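Local coordinates for protein BA42 (Bizionia argentinensis, PDB 4OA3) that is of unknown function but binds calcium ions and consists of a stand-alone TPM domain, at residues A[15-20]-A[116-121]; A[32-37]-A[112-117]; A[38-41]-A[46-49]; A[62-67]-A[136-141]; A[77-82]-A[99-104]. All coordinates share one frame; numbering follows the deposited sequence. Where two conformers were deposited one is given.

Interaction 1: residues A[15-20]-A[116-121]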
# COMPACT_ATOMS: atom_id res chain seq x y z
N LYS A 15 -11.87 7.38 -5.16
CA LYS A 15 -12.81 7.04 -4.12
C LYS A 15 -12.82 5.52 -3.87
O LYS A 15 -12.87 5.09 -2.72
CB LYS A 15 -14.21 7.55 -4.49
CG LYS A 15 -15.32 7.06 -3.56
CD LYS A 15 -16.70 7.35 -4.17
CE LYS A 15 -17.91 6.81 -3.42
NZ LYS A 15 -17.61 5.82 -2.35
N ALA A 16 -12.76 4.73 -4.93
CA ALA A 16 -12.76 3.27 -4.81
C ALA A 16 -11.51 2.78 -4.08
O ALA A 16 -11.57 1.85 -3.27
CB ALA A 16 -12.85 2.64 -6.19
N ILE A 17 -10.38 3.44 -4.34
CA ILE A 17 -9.13 3.08 -3.69
C ILE A 17 -9.14 3.41 -2.22
O ILE A 17 -8.76 2.58 -1.39
CB ILE A 17 -7.95 3.69 -4.44
CG1 ILE A 17 -7.84 3.05 -5.87
CG2 ILE A 17 -6.65 3.50 -3.68
CD1 ILE A 17 -7.04 3.86 -6.82
N VAL A 18 -9.59 4.61 -1.88
CA VAL A 18 -9.66 5.01 -0.47
C VAL A 18 -10.64 4.11 0.28
O VAL A 18 -10.40 3.75 1.43
CB VAL A 18 -10.02 6.52 -0.38
CG1 VAL A 18 -10.30 6.93 1.06
CG2 VAL A 18 -8.90 7.38 -0.95
N ASP A 19 -11.76 3.74 -0.36
CA ASP A 19 -12.76 2.84 0.24
C ASP A 19 -12.14 1.43 0.45
O ASP A 19 -12.37 0.81 1.49
CB ASP A 19 -13.99 2.67 -0.68
CG ASP A 19 -14.90 3.89 -0.77
OD1 ASP A 19 -14.71 4.82 0.01
OD2 ASP A 19 -15.76 3.91 -1.68
N ALA A 20 -11.27 0.99 -0.47
CA ALA A 20 -10.58 -0.31 -0.35
C ALA A 20 -9.63 -0.31 0.85
O ALA A 20 -9.54 -1.27 1.61
CB ALA A 20 -9.83 -0.65 -1.62
N ASP A 116 -7.25 -4.35 -5.80
CA ASP A 116 -6.94 -5.76 -5.55
C ASP A 116 -5.72 -5.98 -4.70
O ASP A 116 -5.71 -6.86 -3.82
CB ASP A 116 -6.77 -6.51 -6.88
CG ASP A 116 -8.05 -6.68 -7.67
OD1 ASP A 116 -9.15 -6.32 -7.14
OD2 ASP A 116 -7.97 -7.17 -8.80
N GLY A 117 -4.69 -5.15 -4.89
CA GLY A 117 -3.51 -5.21 -4.06
C GLY A 117 -3.81 -4.83 -2.63
O GLY A 117 -3.32 -5.46 -1.70
N ILE A 118 -4.62 -3.77 -2.43
CA ILE A 118 -4.97 -3.33 -1.09
C ILE A 118 -5.73 -4.45 -0.37
O ILE A 118 -5.46 -4.74 0.80
CB ILE A 118 -5.77 -2.01 -1.16
CG1 ILE A 118 -4.84 -0.83 -1.59
CG2 ILE A 118 -6.51 -1.72 0.18
CD1 ILE A 118 -5.55 0.34 -2.12
N GLU A 119 -6.68 -5.06 -1.05
CA GLU A 119 -7.44 -6.15 -0.44
C GLU A 119 -6.53 -7.32 -0.04
O GLU A 119 -6.60 -7.83 1.08
CB GLU A 119 -8.53 -6.64 -1.39
CG GLU A 119 -9.38 -7.77 -0.81
CD GLU A 119 -10.46 -8.30 -1.73
OE1 GLU A 119 -10.22 -8.41 -2.95
OE2 GLU A 119 -11.54 -8.67 -1.20
N LYS A 120 -5.63 -7.69 -0.92
CA LYS A 120 -4.69 -8.79 -0.65
C LYS A 120 -3.76 -8.44 0.51
O LYS A 120 -3.45 -9.28 1.36
CB LYS A 120 -3.89 -9.12 -1.91
CG LYS A 120 -4.70 -9.93 -2.89
CD LYS A 120 -4.64 -11.44 -2.59
CE LYS A 120 -5.61 -12.25 -3.43
NZ LYS A 120 -5.23 -12.29 -4.87
N ALA A 121 -3.28 -7.18 0.53
CA ALA A 121 -2.41 -6.73 1.60
C ALA A 121 -3.10 -6.78 2.97
O ALA A 121 -2.48 -7.14 3.96
CB ALA A 121 -1.88 -5.33 1.29
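Two helices of the TPM domain, 11-24 and 110-128, pack side by side here, with Ile118 of the second set as a knob into a hole on the first. The hole is lined by Ile17 and Ala20, and Ile21 and Ala24 complete it one turn further along the same helix, so the four lining positions follow the spacing of a knobs-into-holes contact. The backbones come close, the CA atoms of Ala20 and Ile118 being 6.4 Å apart, which the small alanine permits. The two branches of Ile118 divide the work. Because CG1 is anti to the carbonyl carbon (chi1 -71°), CD1 is carried to Ile17, where it meets CG2 at 3.7 Å; the two isoleucines cross at about a right angle. The same CD1 methyl also lies 4.0 Å from the backbone oxygen of Ile17, so it touches both the side chain and the main chain of that residue. CG2 of Ile118 instead turns to Ala20, lying 3.9 Å from its CB. Replacing Ile118 by an alanine would probably open a gap between Ile17 and Ala20 and leave Ile17 CG2 without its partner methyl. The closest approach in this apolar seam is between Ile118 CG2 and the backbone oxygen of Ala20, at 3.4 Å.

Interaction 2: residues A[32-37]-A[112-117]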
# COMPACT_ATOMS: atom_id res chain seq x y z
N ILE A 32 -2.40 1.05 5.61
CA ILE A 32 -2.01 1.05 4.20
C ILE A 32 -2.16 2.41 3.56
O ILE A 32 -3.17 3.06 3.74
CB ILE A 32 -2.87 0.02 3.40
CG1 ILE A 32 -2.67 -1.39 3.94
CG2 ILE A 32 -2.55 0.09 1.89
CD1 ILE A 32 -3.77 -2.33 3.60
N ARG A 33 -1.14 2.86 2.79
CA ARG A 33 -1.27 4.04 1.94
C ARG A 33 -0.72 3.77 0.57
O ARG A 33 0.14 2.88 0.39
CB ARG A 33 -0.56 5.28 2.49
CG ARG A 33 -1.14 5.73 3.82
CD ARG A 33 -0.70 7.11 4.24
NE ARG A 33 -1.26 8.11 3.32
CZ ARG A 33 -0.89 9.37 3.29
NH1 ARG A 33 0.04 9.82 4.11
NH2 ARG A 33 -1.45 10.20 2.42
N VAL A 34 -1.22 4.51 -0.40
CA VAL A 34 -0.75 4.52 -1.77
C VAL A 34 -0.10 5.87 -2.02
O VAL A 34 -0.64 6.91 -1.61
CB VAL A 34 -1.92 4.31 -2.75
CG1 VAL A 34 -1.50 4.49 -4.21
CG2 VAL A 34 -2.53 2.93 -2.56
N HIS A 35 1.04 5.85 -2.74
CA HIS A 35 1.68 7.08 -3.20
C HIS A 35 1.89 6.93 -4.70
O HIS A 35 2.42 5.91 -5.15
CB HIS A 35 3.03 7.34 -2.56
CG HIS A 35 3.79 8.50 -3.15
ND1 HIS A 35 3.61 9.80 -2.69
CD2 HIS A 35 4.75 8.51 -4.11
CE1 HIS A 35 4.49 10.54 -3.36
NE2 HIS A 35 5.18 9.82 -4.21
N LEU A 36 1.46 7.93 -5.45
CA LEU A 36 1.64 7.96 -6.88
C LEU A 36 2.57 9.10 -7.28
O LEU A 36 2.44 10.22 -6.79
CB LEU A 36 0.30 8.19 -7.58
CG LEU A 36 -0.86 7.20 -7.20
CD1 LEU A 36 -2.14 7.53 -7.96
CD2 LEU A 36 -0.49 5.76 -7.47
N GLU A 37 3.47 8.82 -8.23
CA GLU A 37 4.28 9.87 -8.84
C GLU A 37 4.63 9.43 -10.25
O GLU A 37 4.48 8.27 -10.61
CB GLU A 37 5.48 10.28 -8.00
CG GLU A 37 6.55 9.23 -7.81
CD GLU A 37 7.59 9.63 -6.76
OE1 GLU A 37 7.27 10.44 -5.86
OE2 GLU A 37 8.70 9.05 -6.80
N GLN A 112 -8.15 -1.03 -10.65
CA GLN A 112 -8.39 -2.37 -10.13
C GLN A 112 -7.15 -3.03 -9.55
O GLN A 112 -7.24 -3.78 -8.58
CB GLN A 112 -9.01 -3.28 -11.22
CG GLN A 112 -9.76 -4.45 -10.62
CD GLN A 112 -10.92 -4.00 -9.75
OE1 GLN A 112 -11.76 -3.19 -10.17
NE2 GLN A 112 -10.98 -4.47 -8.52
N GLY A 113 -6.00 -2.76 -10.12
CA GLY A 113 -4.76 -3.28 -9.56
C GLY A 113 -4.53 -2.78 -8.15
O GLY A 113 -4.14 -3.53 -7.26
N LEU A 114 -4.77 -1.47 -7.94
CA LEU A 114 -4.56 -0.95 -6.60
C LEU A 114 -5.60 -1.49 -5.65
O LEU A 114 -5.26 -1.87 -4.54
CB LEU A 114 -4.62 0.57 -6.63
CG LEU A 114 -3.40 1.21 -7.33
CD1 LEU A 114 -3.59 2.70 -7.50
CD2 LEU A 114 -2.10 0.92 -6.54
N VAL A 115 -6.87 -1.56 -6.05
CA VAL A 115 -7.90 -2.10 -5.16
C VAL A 115 -7.60 -3.54 -4.79
O VAL A 115 -7.69 -3.93 -3.63
CB VAL A 115 -9.28 -1.99 -5.82
CG1 VAL A 115 -10.33 -2.84 -5.09
CG2 VAL A 115 -9.72 -0.52 -5.88
N ASP A 116 -7.25 -4.35 -5.80
CA ASP A 116 -6.94 -5.76 -5.55
C ASP A 116 -5.72 -5.98 -4.70
O ASP A 116 -5.71 -6.86 -3.82
CB ASP A 116 -6.77 -6.51 -6.88
CG ASP A 116 -8.05 -6.68 -7.67
OD1 ASP A 116 -9.15 -6.32 -7.14
OD2 ASP A 116 -7.97 -7.17 -8.80
N GLY A 117 -4.69 -5.15 -4.89
CA GLY A 117 -3.51 -5.21 -4.06
C GLY A 117 -3.81 -4.83 -2.63
O GLY A 117 -3.32 -5.46 -1.70
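The flat groups stand apart from the apolar meeting of Val34 and Leu36 with Leu114: the His35 imidazole has the Glu37 carboxylate at its edge, and the Gln112 amide lies beside the carboxylate of Asp116. His35 NE2 donates to Glu37 OE1 over 2.7 Å in a nearly straight bond (169°). The acceptor lies close to the ring plane, yet the donor stands above the carboxylate plane, 52° out of it. ND1 is bonded to Ser144 OG, so both ring nitrogens are held and the imidazole is fixed in rotation. Glu37 is gripped in turn by Arg47 at OE1 and by Tyr69 at OE2, giving this buried carboxylate several partners. On the helix, Gln112 NE2 reaches Asp116 OD1 one turn on at 2.9 Å; the acceptor lies in the amide plane, whereas the donor again comes from above the carboxylate. Between these polar groups, Leu114 points at the strand. Its CD1 touches Val34 CG1 at 4.3 Å and Leu36 CD2 at 4.4 Å, a loose van der Waals contact in which one methyl spans two alternate residues of the strand. Ile17 and Ile68 also lie against Leu114, placing it where helix 11-24 and the neighbouring strand 65-71 converge. The arrangement is that of an alpha/beta fold, with helix 110-128 laid on the sheet face formed by alternate residues of strand 31-37, while His35 and Glu37 point to the other face.

Interaction 3: residues A[38-41]-A[46-49]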
# COMPACT_ATOMS: atom_id res chain seq x y z
N LYS A 38 5.06 10.39 -11.08
CA LYS A 38 5.28 10.05 -12.49
C LYS A 38 6.49 9.14 -12.70
O LYS A 38 6.38 8.09 -13.33
CB LYS A 38 5.43 11.33 -13.33
N THR A 39 7.65 9.53 -12.12
CA THR A 39 8.91 8.83 -12.33
C THR A 39 9.60 8.49 -11.03
O THR A 39 9.47 9.23 -10.06
CB THR A 39 9.86 9.71 -13.20
OG1 THR A 39 10.11 10.95 -12.54
CG2 THR A 39 9.29 10.00 -14.58
N SER A 40 10.31 7.37 -11.00
CA SER A 40 11.03 6.98 -9.79
C SER A 40 12.53 7.24 -9.94
O SER A 40 12.95 7.98 -10.82
CB SER A 40 10.81 5.51 -9.47
OG SER A 40 11.25 5.28 -8.14
N GLU A 41 13.28 6.76 -8.99
CA GLU A 41 14.74 6.83 -8.97
C GLU A 41 15.26 5.47 -9.41
O GLU A 41 14.50 4.50 -9.45
CB GLU A 41 15.17 7.16 -7.56
CG GLU A 41 14.66 8.54 -7.14
CD GLU A 41 14.96 8.95 -5.71
OE1 GLU A 41 15.52 8.15 -4.93
OE2 GLU A 41 14.64 10.12 -5.37
N ASP A 46 14.84 2.52 -2.34
CA ASP A 46 15.29 3.68 -1.61
C ASP A 46 14.30 4.84 -1.77
O ASP A 46 14.04 5.56 -0.81
CB ASP A 46 16.71 4.15 -2.02
CG ASP A 46 17.84 3.42 -1.31
OD1 ASP A 46 17.60 2.32 -0.79
OD2 ASP A 46 18.97 3.97 -1.28
N ARG A 47 13.75 5.03 -2.98
CA ARG A 47 12.79 6.11 -3.16
C ARG A 47 11.53 5.82 -2.32
O ARG A 47 11.01 6.71 -1.65
CB ARG A 47 12.43 6.30 -4.64
CG ARG A 47 11.30 7.31 -4.90
CD ARG A 47 11.58 8.68 -4.33
NE ARG A 47 10.48 9.60 -4.61
CZ ARG A 47 10.31 10.78 -4.02
NH1 ARG A 47 11.18 11.22 -3.11
NH2 ARG A 47 9.25 11.53 -4.30
N ALA A 48 11.03 4.59 -2.39
CA ALA A 48 9.84 4.25 -1.58
C ALA A 48 10.10 4.44 -0.08
O ALA A 48 9.23 4.92 0.63
CB ALA A 48 9.42 2.83 -1.86
N MET A 49 11.30 4.10 0.40
CA MET A 49 11.69 4.28 1.79
C MET A 49 11.70 5.79 2.14
O MET A 49 11.18 6.16 3.19
CB MET A 49 13.09 3.69 1.99
CG MET A 49 13.56 3.72 3.40
SD MET A 49 14.93 2.55 3.65
CE MET A 49 16.15 3.29 2.70
O HOH W 1 14.05 10.37 -2.78
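Glu41 OE2 is tied to Arg47 through a water rather than directly: water 1 donates to OE2 over 2.7 Å and accepts a bond from Arg47 NH1 at 3.0 Å. The direct approach is one of charge alone. OE2 lies 4.3 Å from Arg47 NE, well out of the guanidinium plane, with no N-H aimed at it. Glu41 touches the aliphatic part of the arginine, crossing it at about a right angle. OE2 rests 3.5 Å from Arg47 CD, and OE1 sits 3.6 Å from Arg47 CB. The arginine chain leaves with CG anti to the backbone N and then bends at chi2 (56°), which presents CB, CG and CD to the loop. Ser40 takes the next place along it, its OG 3.8 Å from Arg47 CG, although the hydroxyl has its polar partner in Tyr69 OH. The guanidinium is anchored elsewhere, by a salt bridge from NH2 to Glu37 OE1, at the end of the strand that precedes this loop. Loop and helix 44-54 are thus joined by an arginine whose main charge partner is buried, and the exposed Glu41 probably contributes a weaker, solvent-mediated attraction.

Interaction 4: residues A[62-67]-A[136-141]. With CA (calcium ion), chain B; CA (calcium ion), chain C.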
# COMPACT_ATOMS: atom_id res chain seq x y z
N LEU A 62 2.55 -0.65 16.20
CA LEU A 62 3.23 -1.92 15.89
C LEU A 62 4.18 -1.87 14.71
O LEU A 62 4.67 -2.91 14.27
CB LEU A 62 2.20 -3.04 15.67
CG LEU A 62 1.26 -3.29 16.83
CD1 LEU A 62 0.27 -4.40 16.49
CD2 LEU A 62 2.05 -3.66 18.10
N GLN A 63 4.51 -0.65 14.20
CA GLN A 63 5.45 -0.50 13.08
C GLN A 63 5.00 -1.38 11.93
O GLN A 63 5.79 -2.09 11.30
CB GLN A 63 6.89 -0.82 13.53
CG GLN A 63 7.28 -0.03 14.77
CD GLN A 63 8.76 -0.17 15.06
OE1 GLN A 63 9.17 -1.03 15.83
NE2 GLN A 63 9.58 0.64 14.42
N ASN A 64 3.68 -1.28 11.63
CA ASN A 64 3.06 -2.09 10.63
C ASN A 64 2.34 -1.32 9.52
O ASN A 64 1.34 -1.77 8.99
CB ASN A 64 2.17 -3.16 11.26
CG ASN A 64 1.04 -2.59 12.07
OD1 ASN A 64 0.96 -1.40 12.30
ND2 ASN A 64 0.11 -3.44 12.46
N GLY A 65 2.86 -0.15 9.21
CA GLY A 65 2.41 0.59 8.04
C GLY A 65 3.05 0.01 6.81
O GLY A 65 4.17 -0.52 6.86
N VAL A 66 2.35 0.06 5.68
CA VAL A 66 2.88 -0.39 4.40
C VAL A 66 2.49 0.64 3.36
O VAL A 66 1.36 1.13 3.36
CB VAL A 66 2.46 -1.82 4.00
CG1 VAL A 66 0.94 -1.97 3.94
CG2 VAL A 66 3.08 -2.24 2.66
N LEU A 67 3.46 1.01 2.51
CA LEU A 67 3.28 1.91 1.40
C LEU A 67 3.30 1.11 0.11
O LEU A 67 4.22 0.33 -0.14
CB LEU A 67 4.44 2.93 1.34
CG LEU A 67 4.40 3.91 0.17
CD1 LEU A 67 3.17 4.80 0.21
CD2 LEU A 67 5.66 4.77 0.16
N ILE A 136 -7.19 2.01 16.10
CA ILE A 136 -7.04 3.44 15.81
C ILE A 136 -6.72 3.53 14.30
O ILE A 136 -5.94 2.71 13.81
CB ILE A 136 -5.87 4.00 16.65
CG1 ILE A 136 -6.20 3.92 18.17
CG2 ILE A 136 -5.52 5.45 16.21
CD1 ILE A 136 -5.10 4.32 19.04
N ASP A 137 -7.28 4.52 13.59
CA ASP A 137 -6.92 4.75 12.18
C ASP A 137 -5.67 5.65 12.27
O ASP A 137 -5.77 6.87 12.43
CB ASP A 137 -8.08 5.38 11.42
CG ASP A 137 -7.90 5.37 9.92
OD1 ASP A 137 -6.75 5.16 9.44
OD2 ASP A 137 -8.91 5.58 9.21
N GLU A 138 -4.51 5.02 12.36
CA GLU A 138 -3.24 5.68 12.66
C GLU A 138 -2.67 6.54 11.55
O GLU A 138 -2.06 7.56 11.84
CB GLU A 138 -2.22 4.63 13.11
CG GLU A 138 -2.59 3.93 14.40
CD GLU A 138 -1.66 2.79 14.77
OE1 GLU A 138 -1.65 1.79 14.04
OE2 GLU A 138 -1.00 2.88 15.84
N LEU A 139 -2.87 6.14 10.31
CA LEU A 139 -2.37 6.86 9.15
C LEU A 139 -3.53 7.25 8.27
O LEU A 139 -4.45 6.47 8.10
CB LEU A 139 -1.41 6.01 8.32
CG LEU A 139 -0.20 5.42 9.07
CD1 LEU A 139 0.66 4.57 8.13
CD2 LEU A 139 0.65 6.49 9.73
N PRO A 140 -3.50 8.44 7.64
CA PRO A 140 -4.57 8.79 6.71
C PRO A 140 -4.67 7.84 5.52
O PRO A 140 -3.68 7.19 5.14
CB PRO A 140 -4.22 10.22 6.26
CG PRO A 140 -2.87 10.42 6.60
CD PRO A 140 -2.46 9.47 7.69
N ASN A 141 -5.88 7.69 5.00
CA ASN A 141 -6.12 6.77 3.89
C ASN A 141 -6.02 7.50 2.55
O ASN A 141 -6.09 6.85 1.52
CB ASN A 141 -7.47 6.12 4.03
CG ASN A 141 -7.63 5.29 5.28
OD1 ASN A 141 -6.69 4.96 5.99
ND2 ASN A 141 -8.88 4.85 5.48
CA CA B . -5.34 4.29 7.71
CA CA C . -5.97 0.89 12.28
O HOH W 2 -0.07 -0.39 14.63
O HOH W 3 -3.90 0.27 13.42
O HOH W 4 -3.65 4.52 6.03
O HOH W 5 -5.75 -0.88 10.70
O HOH W 6 -7.57 1.92 10.68
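Leu139 and Glu138 both point toward the 62-67 segment, one with an apolar tip and one with a charged one. Leu139 CD1 comes up to Gly65 CA at 4.3 Å; a side chain at that glycine would find little room. The extended Glu138 brings OE1 to within 4.5 Å of Asn64 OD1. Two acceptors cannot bond each other, so water 2 mediates, donating to Asn64 OD1 at 2.7 Å and to Glu138 OE1 at 2.8 Å while accepting from Leu62 N. The other oxygen, Glu138 OE2, takes the backbone N-H of Lys61. Asp137 and Asn141 turn instead to the calcium ion of chain B. With CG anti to the backbone N (chi1 -167°), Asp137 presents OD1 at 2.4 Å from the metal, and Asn141 OD1 lies at 2.3 Å; Leu139 O and water 4 also bind, and Glu25 and Glu31 complete the shell. The calcium ion of chain C is held by Ile136 O, at 2.4 Å, by waters 3, 5 and 6, and by Glu31 and Asp135. Water 3 probably also bonds Glu138 OE1, which would make that glutamate a second-shell link between the loop leading into strand 65-71 and the two-calcium site of this TPM domain.

Interaction 5: residues A[77-82]-A[99-104]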
# COMPACT_ATOMS: atom_id res chain seq x y z
N PHE A 77 6.17 -0.54 -9.43
CA PHE A 77 5.75 -0.28 -8.06
C PHE A 77 6.58 -1.03 -7.09
O PHE A 77 7.28 -1.99 -7.43
CB PHE A 77 4.25 -0.62 -7.90
CG PHE A 77 3.90 -2.06 -8.12
CD1 PHE A 77 3.55 -2.51 -9.39
CD2 PHE A 77 3.87 -2.95 -7.07
CE1 PHE A 77 3.22 -3.84 -9.59
CE2 PHE A 77 3.55 -4.29 -7.28
CZ PHE A 77 3.20 -4.71 -8.54
N VAL A 78 6.49 -0.61 -5.84
CA VAL A 78 7.16 -1.19 -4.72
C VAL A 78 6.18 -1.29 -3.58
O VAL A 78 5.43 -0.35 -3.35
CB VAL A 78 8.38 -0.30 -4.26
CG1 VAL A 78 8.96 -0.72 -2.90
CG2 VAL A 78 9.45 -0.32 -5.31
N ILE A 79 6.21 -2.40 -2.85
CA ILE A 79 5.47 -2.56 -1.63
C ILE A 79 6.53 -2.47 -0.56
O ILE A 79 7.48 -3.28 -0.55
CB ILE A 79 4.72 -3.89 -1.60
CG1 ILE A 79 3.68 -3.97 -2.73
CG2 ILE A 79 4.06 -4.07 -0.24
CD1 ILE A 79 3.35 -5.43 -3.12
N TYR A 80 6.43 -1.44 0.27
CA TYR A 80 7.39 -1.19 1.34
C TYR A 80 6.69 -1.24 2.67
O TYR A 80 5.87 -0.38 2.96
CB TYR A 80 8.05 0.18 1.11
CG TYR A 80 9.11 0.53 2.12
CD1 TYR A 80 8.78 1.07 3.35
CD2 TYR A 80 10.45 0.26 1.86
CE1 TYR A 80 9.73 1.21 4.35
CE2 TYR A 80 11.43 0.49 2.82
CZ TYR A 80 11.07 0.97 4.07
OH TYR A 80 12.01 1.17 5.06
N GLY A 81 7.01 -2.24 3.46
CA GLY A 81 6.47 -2.40 4.80
C GLY A 81 7.48 -1.96 5.84
O GLY A 81 8.70 -2.03 5.63
N ASP A 82 6.97 -1.52 7.00
CA ASP A 82 7.80 -1.05 8.11
C ASP A 82 8.42 -2.25 8.85
O ASP A 82 8.09 -3.41 8.58
CB ASP A 82 6.99 -0.16 9.05
CG ASP A 82 7.79 0.81 9.90
OD1 ASP A 82 9.06 0.82 9.77
OD2 ASP A 82 7.19 1.51 10.72
N ASN A 99 1.40 -9.88 -7.13
CA ASN A 99 0.79 -10.57 -8.26
C ASN A 99 -0.58 -10.02 -8.56
O ASN A 99 -0.93 -9.87 -9.73
CB ASN A 99 0.71 -12.07 -7.99
CG ASN A 99 2.07 -12.73 -7.96
OD1 ASN A 99 3.07 -12.19 -8.47
ND2 ASN A 99 2.17 -13.87 -7.29
N ALA A 100 -1.35 -9.67 -7.51
CA ALA A 100 -2.69 -9.12 -7.69
C ALA A 100 -2.64 -7.75 -8.36
O ALA A 100 -3.46 -7.46 -9.22
CB ALA A 100 -3.41 -9.03 -6.36
N ILE A 101 -1.63 -6.92 -8.02
CA ILE A 101 -1.49 -5.62 -8.68
C ILE A 101 -1.03 -5.77 -10.13
O ILE A 101 -1.63 -5.20 -11.04
CB ILE A 101 -0.48 -4.73 -7.90
CG1 ILE A 101 -0.96 -4.49 -6.45
CG2 ILE A 101 -0.23 -3.40 -8.65
CD1 ILE A 101 0.08 -3.85 -5.54
N GLN A 102 0.01 -6.57 -10.34
CA GLN A 102 0.59 -6.77 -11.66
C GLN A 102 -0.40 -7.38 -12.64
O GLN A 102 -0.44 -6.98 -13.80
CB GLN A 102 1.82 -7.68 -11.56
CG GLN A 102 2.62 -7.74 -12.88
CD GLN A 102 3.12 -6.37 -13.25
OE1 GLN A 102 3.74 -5.70 -12.43
NE2 GLN A 102 2.73 -5.84 -14.40
N LEU A 103 -1.22 -8.31 -12.18
CA LEU A 103 -2.22 -8.92 -13.05
C LEU A 103 -3.10 -7.87 -13.67
O LEU A 103 -3.45 -7.94 -14.85
CB LEU A 103 -3.07 -9.90 -12.24
CG LEU A 103 -4.24 -10.56 -12.98
CD1 LEU A 103 -3.75 -11.40 -14.19
CD2 LEU A 103 -5.05 -11.41 -12.04
N GLN A 104 -3.51 -6.86 -12.88
CA GLN A 104 -4.37 -5.83 -13.41
C GLN A 104 -3.58 -4.77 -14.15
O GLN A 104 -4.05 -4.31 -15.19
CB GLN A 104 -5.17 -5.17 -12.28
CG GLN A 104 -6.03 -6.12 -11.48
CD GLN A 104 -6.97 -6.88 -12.37
OE1 GLN A 104 -7.57 -6.32 -13.30
NE2 GLN A 104 -7.06 -8.18 -12.15
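Phe77 leaves strand 76-81 toward Ile101 of helix 95-105, its CG held between the backbone N and the carbonyl carbon (chi1 63°), which swings the ring across to the helix. From CB outward, CD1 comes first, 4.0 Å from Ile101 CG2, while CD2 on the other side is 4.2 Å from Ile101 CD1. Further out, CE2 meets Ile101 CD1 at 3.9 Å. CE1 has two neighbours, Ile101 CG2 at 3.6 Å and Gln102 OE1 at 3.4 Å, and at the tip CZ lies 3.7 Å from Ile101 CB. The isoleucine therefore spreads over one face of the ring: CG2 is 3.8 Å from the centroid and 20° off the ring normal, a CH-pi contact. Phe105 adds a nearly perpendicular ring from the same helix. Beside this pair, Ile79 comes loosely up to Ile101 in one of its two conformers. An alanine in place of Phe77 would probably open a gap beneath helix 95-105 and leave the CG2 methyl of Ile101 without the ring it covers. The short strand and helix segments run almost antiparallel (163°), and the whole is a helix-on-sheet packing in an alpha/beta domain, here closing over the edge strand of the mixed sheet.

How the interactions relate
Interactions 1, 2 and 5 form one continuous core: interactions 1 and 2 share helix 110-128 and have centres 7 Å apart, while interaction 5, 8 Å from interaction 2, adds helix 95-105, whose Ile101 also packs on Gly117. Three helices thus lie on one face of the mixed sheet. Interaction 3 is a short-range contact between the loop that follows strand 31-37 and helix 44-54, joined to interaction 2 by the Glu37-Arg47 salt bridge. Interaction 4 crosses interactions 1 and 2 along the chain, bringing the C-terminal calcium-binding loop back to strand 65-71, which pairs with strand 76-81 of interaction 5. The calcium site therefore sits at one end of a compact domain.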